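Long-range contacts in probable tagatose 6-phosphate kinase (Sinorhizobium meliloti, PDB 3TXV), which may act as a tagatose 6-phosphate kinase and is related to the GatZ/KbaZ-like subunits of tagatose-1,6-bisphosphate aldolase: residues A[387-398]-A[410-418]; A[31-42]-A[74-84]. All blocks are in the same frame, centred on the assembly; numbering follows the deposited sequence.

How the contacts relate
Contact 2 comes first along the chain and contact 1 follows near the C-terminus, their centres about 19 Å apart. Contact 2 joins helices 31-43 and 68-81, which lie outside the first strands of an eight-stranded parallel barrel; contact 1 sets helices 384-390 and 395-399 against helix 407-424. That last helix links the two: Leu-412 packs on Leu-32, Val-415 on Val-33 and Ala-36, and Asp-416 makes a salt bridge with Arg-40. Helix 31-43 therefore has helix 68-81 and helix 407-424 as neighbours, and the C-terminal helices are attached to the barrel next to the place where its strand order begins and closes, 23-26 and 283-288.

Contact 1: A[387-398]-A[410-418]; sequences ISQFLAGSYARV and LALAAVDAV
Leu-410 carries the packed half of this contact, its two methyls parted between different partners on 387-398. Leu-410 CD1 lies 3.7 Å from Leu-391 CD1 and 3.9 Å from Ile-387 CD1, with the Ile-387 side chain crossing that of Leu-410 at about a right angle. Leu-410 CD2 takes the other side, 3.7 Å from Ser-394 CB and facing the Val-398 side chain. CG of Leu-410 stands beside its own backbone N (chi1 -68°), which turns the fork toward the two short helices and the turn that joins them. One turn on, Ala-413 CB meets Ser-394 OG at 3.7 Å.

Toward Ala-417 the contact becomes polar, sparser and less buried. Arg-397, its chain bent at chi3, reaches across to helix 407-424 and gives a nearly straight hydrogen bond from NH1 to Ala-413 O, 2.8 Å at 165°. NH1 stands above the carbonyl plane, while the helical donor Ala-417 N arrives from the opposite face, giving this oxygen two donors. Arg-397 NH2 makes a weak bond back to Gly-393 O and lies 3.6 Å from Ala-417 CB. Glu-402 and Val-403 of the connecting loop also touch Arg-397. Other residues of helix 407-424 pack on helices 31-43 and 290-310, making this a C-terminal helical layer laid on the outside of a beta/alpha barrel.

Contact 2: A[31-42]-A[74-84]; sequences PLVIEAAMLRAH and FVGAIADRIEF
On the outside of the beta/alpha barrel, helices 31-43 and 68-81 meet through a knob-into-hole contact: Ile-78 sits among Pro-31, Ile-34, Glu-35 and Met-38. The two helical segments cross at -54° with their axes 9.7 Å apart. Ile-78 CD1 reaches Ile-34 CG2 at 3.7 Å, and Ile-78 CG2 lies equally near the selenium of Met-38, a selenomethionine. At the N-terminal end of 31-42, the Phe-74 ring turns its edge to Pro-31 and to Ile-34 CD1, the latter 3.8 Å from Phe-74 CE2.

The Met-38 chain runs extended beyond CG (chi2 157°) toward helix 68-81, bringing CE to 3.5 Å from Ala-79 CB. Met-38 CG rests over the face of Phe-84, 4.1 Å from the ring centroid, and SE adds an oblique Met-aromatic contact. Phe-84 in turn points its edge at the face of His-42, a T-shaped pair with planes at 87°. Ile-82 CD1 touches both Met-38 CB and Leu-39 CD2; Glu-35, beside Ile-82 CG2, is salt-bridged to Lys-408. Ile-89 of strand 89-96 touches Met-38 and Phe-84. A Schellman motif, with Glu-83 at C-prime, ends helix 68-81 and leads to that strand, so that two successive helices lie side by side on the outside of a TIM (beta/alpha)8 barrel.

Contact 1: A[387-398]-A[410-418]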
loop_
_atom_site.group_PDB
_atom_site.type_symbol
_atom_site.label_atom_id
_atom_site.label_comp_id
_atom_site.label_asym_id
_atom_site.label_seq_id
_atom_site.Cartn_x
_atom_site.Cartn_y
_atom_site.Cartn_z
ATOM N N ILE A 387 -8.535 0.705 -28.003
ATOM C CA ILE A 387 -7.986 1.366 -26.852
ATOM C C ILE A 387 -9.053 2.346 -26.374
ATOM O O ILE A 387 -9.359 2.403 -25.182
ATOM C CB ILE A 387 -6.651 2.029 -27.207
ATOM C CG1 ILE A 387 -5.560 0.966 -27.331
ATOM C CG2 ILE A 387 -6.212 2.996 -26.136
ATOM C CD1 ILE A 387 -4.156 1.447 -27.908
ATOM N N SER A 388 -9.680 3.067 -27.299
ATOM C CA SER A 388 -10.708 4.042 -26.934
ATOM C C SER A 388 -11.925 3.431 -26.243
ATOM O O SER A 388 -12.541 4.050 -25.382
ATOM C CB SER A 388 -11.156 4.818 -28.154
ATOM O OG SER A 388 -12.144 5.733 -27.780
ATOM N N GLN A 389 -12.243 2.210 -26.627
ATOM C CA GLN A 389 -13.385 1.462 -26.123
ATOM C C GLN A 389 -13.088 0.857 -24.769
ATOM O O GLN A 389 -13.947 0.816 -23.902
ATOM C CB GLN A 389 -13.703 0.311 -27.089
ATOM C CG GLN A 389 -14.752 -0.635 -26.628
ATOM C CD GLN A 389 -16.110 0.005 -26.571
ATOM O OE1 GLN A 389 -16.701 0.298 -27.606
ATOM N NE2 GLN A 389 -16.628 0.213 -25.363
ATOM N N PHE A 390 -11.876 0.359 -24.601
ATOM C CA PHE A 390 -11.617 -0.698 -23.632
ATOM C C PHE A 390 -10.623 -0.232 -22.563
ATOM O O PHE A 390 -10.504 -0.838 -21.492
ATOM C CB PHE A 390 -11.042 -1.927 -24.370
ATOM C CG PHE A 390 -12.082 -2.794 -25.078
ATOM C CD1 PHE A 390 -13.067 -3.472 -24.355
ATOM C CD2 PHE A 390 -12.014 -2.989 -26.449
ATOM C CE1 PHE A 390 -13.966 -4.284 -24.987
ATOM C CE2 PHE A 390 -12.918 -3.820 -27.115
ATOM C CZ PHE A 390 -13.908 -4.461 -26.399
ATOM N N LEU A 391 -9.901 0.846 -22.881
ATOM C CA LEU A 391 -8.845 1.416 -22.043
ATOM C C LEU A 391 -8.913 2.886 -22.290
ATOM O O LEU A 391 -7.907 3.489 -22.643
ATOM C CB LEU A 391 -7.455 0.917 -22.477
ATOM C CG LEU A 391 -7.154 -0.589 -22.412
ATOM C CD1 LEU A 391 -5.837 -0.983 -23.164
ATOM C CD2 LEU A 391 -7.144 -1.070 -20.945
ATOM N N ALA A 392 -10.104 3.444 -22.132
ATOM C CA ALA A 392 -10.392 4.833 -22.532
ATOM C C ALA A 392 -9.436 5.858 -21.889
ATOM O O ALA A 392 -9.170 6.927 -22.465
ATOM C CB ALA A 392 -11.869 5.191 -22.220
ATOM N N GLY A 393 -8.924 5.500 -20.701
ATOM C CA GLY A 393 -8.066 6.373 -19.907
ATOM C C GLY A 393 -6.679 6.499 -20.484
ATOM O O GLY A 393 -5.933 7.412 -20.105
ATOM N N SER A 394 -6.311 5.604 -21.398
ATOM C CA SER A 394 -5.065 5.775 -22.118
ATOM C C SER A 394 -5.193 6.376 -23.510
ATOM O O SER A 394 -4.173 6.604 -24.189
ATOM C CB SER A 394 -4.345 4.465 -22.180
ATOM O OG SER A 394 -4.030 4.110 -20.857
ATOM N N TYR A 395 -6.433 6.638 -23.938
ATOM C CA TYR A 395 -6.701 7.150 -25.294
ATOM C C TYR A 395 -6.012 8.475 -25.610
ATOM O O TYR A 395 -5.157 8.511 -26.465
ATOM C CB TYR A 395 -8.210 7.228 -25.590
ATOM C CG TYR A 395 -8.489 7.578 -27.019
ATOM C CD1 TYR A 395 -8.226 6.659 -28.047
ATOM C CD2 TYR A 395 -8.978 8.826 -27.350
ATOM C CE1 TYR A 395 -8.461 6.993 -29.353
ATOM C CE2 TYR A 395 -9.205 9.175 -28.651
ATOM C CZ TYR A 395 -8.953 8.266 -29.644
ATOM O OH TYR A 395 -9.200 8.639 -30.938
ATOM N N ALA A 396 -6.364 9.540 -24.900
ATOM C CA ALA A 396 -5.707 10.840 -25.057
ATOM C C ALA A 396 -4.174 10.707 -25.074
ATOM O O ALA A 396 -3.494 11.285 -25.944
ATOM C CB ALA A 396 -6.161 11.817 -23.978
ATOM N N ARG A 397 -3.628 9.938 -24.133
ATOM C CA ARG A 397 -2.193 9.733 -24.102
ATOM C C ARG A 397 -1.649 8.965 -25.312
ATOM O O ARG A 397 -0.561 9.290 -25.807
ATOM C CB ARG A 397 -1.748 9.098 -22.791
ATOM C CG ARG A 397 -1.523 10.110 -21.694
ATOM C CD ARG A 397 -1.119 9.432 -20.401
ATOM N NE ARG A 397 -2.312 8.886 -19.791
ATOM C CZ ARG A 397 -2.384 7.767 -19.083
ATOM N NH1 ARG A 397 -1.302 7.012 -18.861
ATOM N NH2 ARG A 397 -3.564 7.412 -18.599
ATOM N N VAL A 398 -2.388 7.964 -25.789
ATOM C CA VAL A 398 -2.006 7.296 -27.032
ATOM C C VAL A 398 -2.047 8.244 -28.255
ATOM O O VAL A 398 -1.209 8.148 -29.157
ATOM C CB VAL A 398 -2.898 6.100 -27.322
ATOM C CG1 VAL A 398 -2.524 5.454 -28.688
ATOM C CG2 VAL A 398 -2.809 5.098 -26.197
ATOM N N LEU A 410 0.399 -0.186 -21.905
ATOM C CA LEU A 410 -0.945 0.214 -21.531
ATOM C C LEU A 410 -1.274 -0.142 -20.072
ATOM O O LEU A 410 -2.029 0.580 -19.388
ATOM C CB LEU A 410 -1.975 -0.313 -22.525
ATOM C CG LEU A 410 -1.919 0.319 -23.930
ATOM C CD1 LEU A 410 -2.666 -0.527 -24.929
ATOM C CD2 LEU A 410 -2.446 1.766 -23.951
ATOM N N ALA A 411 -0.663 -1.207 -19.574
ATOM C CA ALA A 411 -0.782 -1.535 -18.162
ATOM C C ALA A 411 -0.039 -0.524 -17.273
ATOM O O ALA A 411 -0.635 0.018 -16.378
ATOM C CB ALA A 411 -0.321 -2.975 -17.904
ATOM N N LEU A 412 1.247 -0.242 -17.514
ATOM C CA LEU A 412 1.923 0.850 -16.768
ATOM C C LEU A 412 1.156 2.166 -16.855
ATOM O O LEU A 412 1.002 2.885 -15.884
ATOM C CB LEU A 412 3.321 1.104 -17.295
ATOM C CG LEU A 412 4.558 0.265 -16.948
ATOM C CD1 LEU A 412 4.259 -1.067 -16.212
ATOM C CD2 LEU A 412 5.390 0.023 -18.242
ATOM N N ALA A 413 0.658 2.462 -18.042
ATOM C CA ALA A 413 -0.076 3.689 -18.312
ATOM C C ALA A 413 -1.252 3.842 -17.406
ATOM O O ALA A 413 -1.520 4.950 -16.974
ATOM C CB ALA A 413 -0.546 3.706 -19.743
ATOM N N ALA A 414 -1.951 2.733 -17.136
ATOM C CA ALA A 414 -3.074 2.730 -16.183
ATOM C C ALA A 414 -2.570 3.067 -14.781
ATOM O O ALA A 414 -3.026 4.048 -14.187
ATOM C CB ALA A 414 -3.812 1.399 -16.194
ATOM N N VAL A 415 -1.595 2.301 -14.277
ATOM C CA VAL A 415 -1.007 2.591 -12.965
ATOM C C VAL A 415 -0.582 4.079 -12.833
ATOM O O VAL A 415 -0.997 4.793 -11.894
ATOM C CB VAL A 415 0.168 1.622 -12.613
ATOM C CG1 VAL A 415 0.436 1.648 -11.148
ATOM C CG2 VAL A 415 -0.181 0.209 -13.016
ATOM N N ASP A 416 0.221 4.526 -13.805
ATOM C CA ASP A 416 0.806 5.871 -13.849
ATOM C C ASP A 416 -0.259 6.968 -13.746
ATOM O O ASP A 416 -0.036 7.992 -13.136
ATOM C CB ASP A 416 1.633 6.011 -15.125
ATOM C CG ASP A 416 2.686 7.095 -15.030
ATOM O OD1 ASP A 416 3.671 6.913 -14.278
ATOM O OD2 ASP A 416 2.557 8.118 -15.725
ATOM N N ALA A 417 -1.436 6.734 -14.306
ATOM C CA ALA A 417 -2.510 7.721 -14.169
ATOM C C ALA A 417 -2.915 7.991 -12.698
ATOM O O ALA A 417 -3.177 9.131 -12.319
ATOM C CB ALA A 417 -3.708 7.355 -15.035
ATOM N N VAL A 418 -2.939 6.946 -11.874
ATOM C CA VAL A 418 -3.191 7.090 -10.437
ATOM C C VAL A 418 -1.998 7.801 -9.821
ATOM O O VAL A 418 -2.148 8.855 -9.208
ATOM C CB VAL A 418 -3.393 5.721 -9.763
ATOM C CG1 VAL A 418 -3.876 5.880 -8.330
ATOM C CG2 VAL A 418 -4.354 4.828 -10.586
#

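Contact 2: A[31-42]-A[74-84]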
loop_
_atom_site.group_PDB
_atom_site.type_symbol
_atom_site.label_atom_id
_atom_site.label_comp_id
_atom_site.label_asym_id
_atom_site.label_seq_id
_atom_site.Cartn_x
_atom_site.Cartn_y
_atom_site.Cartn_z
ATOM N N PRO A 31 4.742 -6.418 -8.849
ATOM C CA PRO A 31 5.902 -6.079 -9.706
ATOM C C PRO A 31 5.644 -4.930 -10.687
ATOM O O PRO A 31 6.483 -4.026 -10.797
ATOM C CB PRO A 31 6.165 -7.367 -10.487
ATOM C CG PRO A 31 5.181 -8.400 -9.975
ATOM C CD PRO A 31 4.611 -7.873 -8.681
ATOM N N LEU A 32 4.507 -4.948 -11.397
ATOM C CA LEU A 32 4.221 -3.873 -12.328
ATOM C C LEU A 32 3.882 -2.565 -11.651
ATOM O O LEU A 32 4.209 -1.512 -12.183
ATOM C CB LEU A 32 3.128 -4.241 -13.297
ATOM C CG LEU A 32 3.548 -5.259 -14.342
ATOM C CD1 LEU A 32 2.296 -5.942 -14.912
ATOM C CD2 LEU A 32 4.378 -4.609 -15.454
ATOM N N VAL A 33 3.227 -2.602 -10.493
ATOM C CA VAL A 33 3.007 -1.356 -9.757
ATOM C C VAL A 33 4.364 -0.800 -9.266
ATOM O O VAL A 33 4.626 0.389 -9.363
ATOM C CB VAL A 33 1.991 -1.489 -8.574
ATOM C CG1 VAL A 33 1.897 -0.166 -7.768
ATOM C CG2 VAL A 33 0.633 -1.891 -9.068
ATOM N N ILE A 34 5.242 -1.656 -8.774
ATOM C CA ILE A 34 6.519 -1.147 -8.334
ATOM C C ILE A 34 7.280 -0.484 -9.512
ATOM O O ILE A 34 7.678 0.694 -9.409
ATOM C CB ILE A 34 7.342 -2.237 -7.613
ATOM C CG1 ILE A 34 6.751 -2.484 -6.224
ATOM C CG2 ILE A 34 8.797 -1.807 -7.457
ATOM C CD1 ILE A 34 6.763 -3.934 -5.831
ATOM N N GLU A 35 7.447 -1.234 -10.615
ATOM C CA GLU A 35 8.056 -0.751 -11.858
ATOM C C GLU A 35 7.456 0.583 -12.239
ATOM O O GLU A 35 8.175 1.524 -12.551
ATOM C CB GLU A 35 7.826 -1.772 -12.967
ATOM C CG GLU A 35 8.356 -1.435 -14.399
ATOM C CD GLU A 35 8.376 -2.692 -15.297
ATOM O OE1 GLU A 35 8.098 -3.815 -14.783
ATOM O OE2 GLU A 35 8.686 -2.584 -16.499
ATOM N N ALA A 36 6.134 0.666 -12.182
ATOM C CA ALA A 36 5.422 1.887 -12.535
ATOM C C ALA A 36 5.656 3.028 -11.548
ATOM O O ALA A 36 5.788 4.189 -11.933
ATOM C CB ALA A 36 3.952 1.594 -12.663
ATOM N N ALA A 37 5.708 2.692 -10.273
ATOM C CA ALA A 37 6.026 3.673 -9.252
ATOM C C ALA A 37 7.407 4.190 -9.471
ATOM O O ALA A 37 7.629 5.381 -9.420
ATOM C CB ALA A 37 5.893 3.091 -7.854
HETATM N N MSE A 38 8.347 3.303 -9.714
HETATM C CA MSE A 38 9.692 3.774 -9.965
HETATM C C MSE A 38 9.718 4.729 -11.178
HETATM O O MSE A 38 10.118 5.871 -11.038
HETATM C CB MSE A 38 10.664 2.604 -10.106
HETATM C CG MSE A 38 11.092 1.969 -8.788
HETATM SE SE MSE A 38 11.652 0.217 -9.272
HETATM C CE MSE A 38 12.749 -0.359 -7.795
ATOM N N LEU A 39 9.223 4.287 -12.337
ATOM C CA LEU A 39 9.217 5.103 -13.556
ATOM C C LEU A 39 8.698 6.521 -13.359
ATOM O O LEU A 39 9.223 7.467 -13.951
ATOM C CB LEU A 39 8.467 4.411 -14.703
ATOM C CG LEU A 39 9.159 3.184 -15.348
ATOM C CD1 LEU A 39 8.324 2.545 -16.445
ATOM C CD2 LEU A 39 10.564 3.495 -15.893
ATOM N N ARG A 40 7.680 6.692 -12.530
ATOM C CA ARG A 40 7.165 8.028 -12.296
ATOM C C ARG A 40 8.140 8.835 -11.443
ATOM O O ARG A 40 8.482 9.981 -11.792
ATOM C CB ARG A 40 5.766 7.969 -11.690
ATOM C CG ARG A 40 5.332 9.222 -10.952
ATOM C CD ARG A 40 5.175 10.402 -11.844
ATOM N NE ARG A 40 4.433 10.033 -13.039
ATOM C CZ ARG A 40 3.827 10.896 -13.845
ATOM N NH1 ARG A 40 3.860 12.193 -13.581
ATOM N NH2 ARG A 40 3.175 10.458 -14.911
ATOM N N ALA A 41 8.600 8.253 -10.335
ATOM C CA ALA A 41 9.635 8.890 -9.531
ATOM C C ALA A 41 10.805 9.363 -10.411
ATOM O O ALA A 41 11.208 10.522 -10.334
ATOM C CB ALA A 41 10.116 7.965 -8.455
ATOM N N HIS A 42 11.226 8.563 -11.355
ATOM C CA HIS A 42 12.317 8.941 -12.193
ATOM C C HIS A 42 11.978 10.215 -12.910
ATOM O O HIS A 42 12.798 11.066 -13.078
ATOM C CB HIS A 42 12.547 7.863 -13.212
ATOM C CG HIS A 42 13.969 7.742 -13.644
ATOM N ND1 HIS A 42 14.441 6.664 -14.354
ATOM C CD2 HIS A 42 15.024 8.557 -13.446
ATOM C CE1 HIS A 42 15.727 6.824 -14.579
ATOM N NE2 HIS A 42 16.102 7.966 -14.042
ATOM N N PHE A 74 13.932 -8.590 -4.408
ATOM C CA PHE A 74 12.755 -8.485 -5.267
ATOM C C PHE A 74 12.601 -7.072 -5.869
ATOM O O PHE A 74 12.655 -6.897 -7.083
ATOM C CB PHE A 74 11.523 -8.874 -4.437
ATOM C CG PHE A 74 10.209 -8.723 -5.160
ATOM C CD1 PHE A 74 9.790 -9.687 -6.075
ATOM C CD2 PHE A 74 9.379 -7.637 -4.889
ATOM C CE1 PHE A 74 8.595 -9.546 -6.733
ATOM C CE2 PHE A 74 8.180 -7.493 -5.542
ATOM C CZ PHE A 74 7.774 -8.441 -6.460
ATOM N N VAL A 75 12.418 -6.071 -5.013
ATOM C CA VAL A 75 12.392 -4.678 -5.441
ATOM C C VAL A 75 13.687 -4.281 -6.215
ATOM O O VAL A 75 13.639 -3.544 -7.212
ATOM C CB VAL A 75 12.124 -3.724 -4.232
ATOM C CG1 VAL A 75 12.109 -2.275 -4.657
ATOM C CG2 VAL A 75 10.795 -4.025 -3.586
ATOM N N GLY A 76 14.843 -4.751 -5.776
ATOM C CA GLY A 76 16.062 -4.433 -6.505
ATOM C C GLY A 76 16.135 -4.981 -7.940
ATOM O O GLY A 76 16.733 -4.361 -8.840
ATOM N N ALA A 77 15.523 -6.143 -8.149
ATOM C CA ALA A 77 15.536 -6.804 -9.442
ATOM C C ALA A 77 14.828 -5.958 -10.519
ATOM O O ALA A 77 15.311 -5.806 -11.660
ATOM C CB ALA A 77 14.896 -8.173 -9.311
ATOM N N ILE A 78 13.682 -5.416 -10.114
ATOM C CA ILE A 78 12.845 -4.506 -10.887
ATOM C C ILE A 78 13.661 -3.259 -11.275
ATOM O O ILE A 78 13.690 -2.855 -12.442
ATOM C CB ILE A 78 11.588 -4.144 -10.034
ATOM C CG1 ILE A 78 10.755 -5.385 -9.797
ATOM C CG2 ILE A 78 10.726 -3.112 -10.677
ATOM C CD1 ILE A 78 9.672 -5.164 -8.807
ATOM N N ALA A 79 14.339 -2.678 -10.286
ATOM C CA ALA A 79 15.100 -1.456 -10.461
ATOM C C ALA A 79 16.093 -1.641 -11.574
ATOM O O ALA A 79 16.247 -0.789 -12.444
ATOM C CB ALA A 79 15.824 -1.108 -9.180
ATOM N N ASP A 80 16.775 -2.772 -11.533
ATOM C CA ASP A 80 17.776 -3.068 -12.538
ATOM C C ASP A 80 17.112 -3.156 -13.909
ATOM O O ASP A 80 17.468 -2.384 -14.801
ATOM C CB ASP A 80 18.508 -4.379 -12.232
ATOM C CG ASP A 80 19.246 -4.348 -10.925
ATOM O OD1 ASP A 80 19.447 -3.245 -10.330
ATOM O OD2 ASP A 80 19.621 -5.464 -10.511
ATOM N N ARG A 81 16.153 -4.075 -14.070
ATOM C CA ARG A 81 15.475 -4.257 -15.351
ATOM C C ARG A 81 15.241 -2.923 -16.106
ATOM O O ARG A 81 15.200 -2.907 -17.345
ATOM C CB ARG A 81 14.141 -5.017 -15.166
ATOM C CG ARG A 81 14.210 -6.543 -15.027
ATOM N N ILE A 82 15.113 -1.825 -15.352
ATOM C CA ILE A 82 14.720 -0.502 -15.879
ATOM C C ILE A 82 15.728 0.609 -15.567
ATOM O O ILE A 82 15.367 1.795 -15.597
ATOM C CB ILE A 82 13.298 -0.052 -15.357
ATOM C CG1 ILE A 82 13.253 0.000 -13.824
ATOM C CG2 ILE A 82 12.213 -0.985 -15.870
ATOM C CD1 ILE A 82 12.207 0.919 -13.254
ATOM N N GLU A 83 16.970 0.239 -15.245
ATOM C CA GLU A 83 18.024 1.205 -14.890
ATOM C C GLU A 83 17.538 2.271 -13.879
ATOM O O GLU A 83 17.582 3.490 -14.155
ATOM C CB GLU A 83 18.603 1.908 -16.144
ATOM C CG GLU A 83 18.384 1.201 -17.501
ATOM C CD GLU A 83 19.582 0.365 -17.946
ATOM O OE1 GLU A 83 19.778 -0.768 -17.422
ATOM O OE2 GLU A 83 20.323 0.858 -18.837
ATOM N N PHE A 84 17.075 1.823 -12.725
ATOM C CA PHE A 84 16.687 2.733 -11.673
ATOM C C PHE A 84 17.605 2.548 -10.488
ATOM O O PHE A 84 17.830 1.445 -10.045
ATOM C CB PHE A 84 15.272 2.471 -11.241
ATOM C CG PHE A 84 14.791 3.423 -10.230
ATOM C CD1 PHE A 84 14.960 3.181 -8.914
ATOM C CD2 PHE A 84 14.199 4.581 -10.595
ATOM C CE1 PHE A 84 14.548 4.062 -8.007
ATOM C CE2 PHE A 84 13.788 5.464 -9.666
ATOM C CZ PHE A 84 13.950 5.201 -8.384
#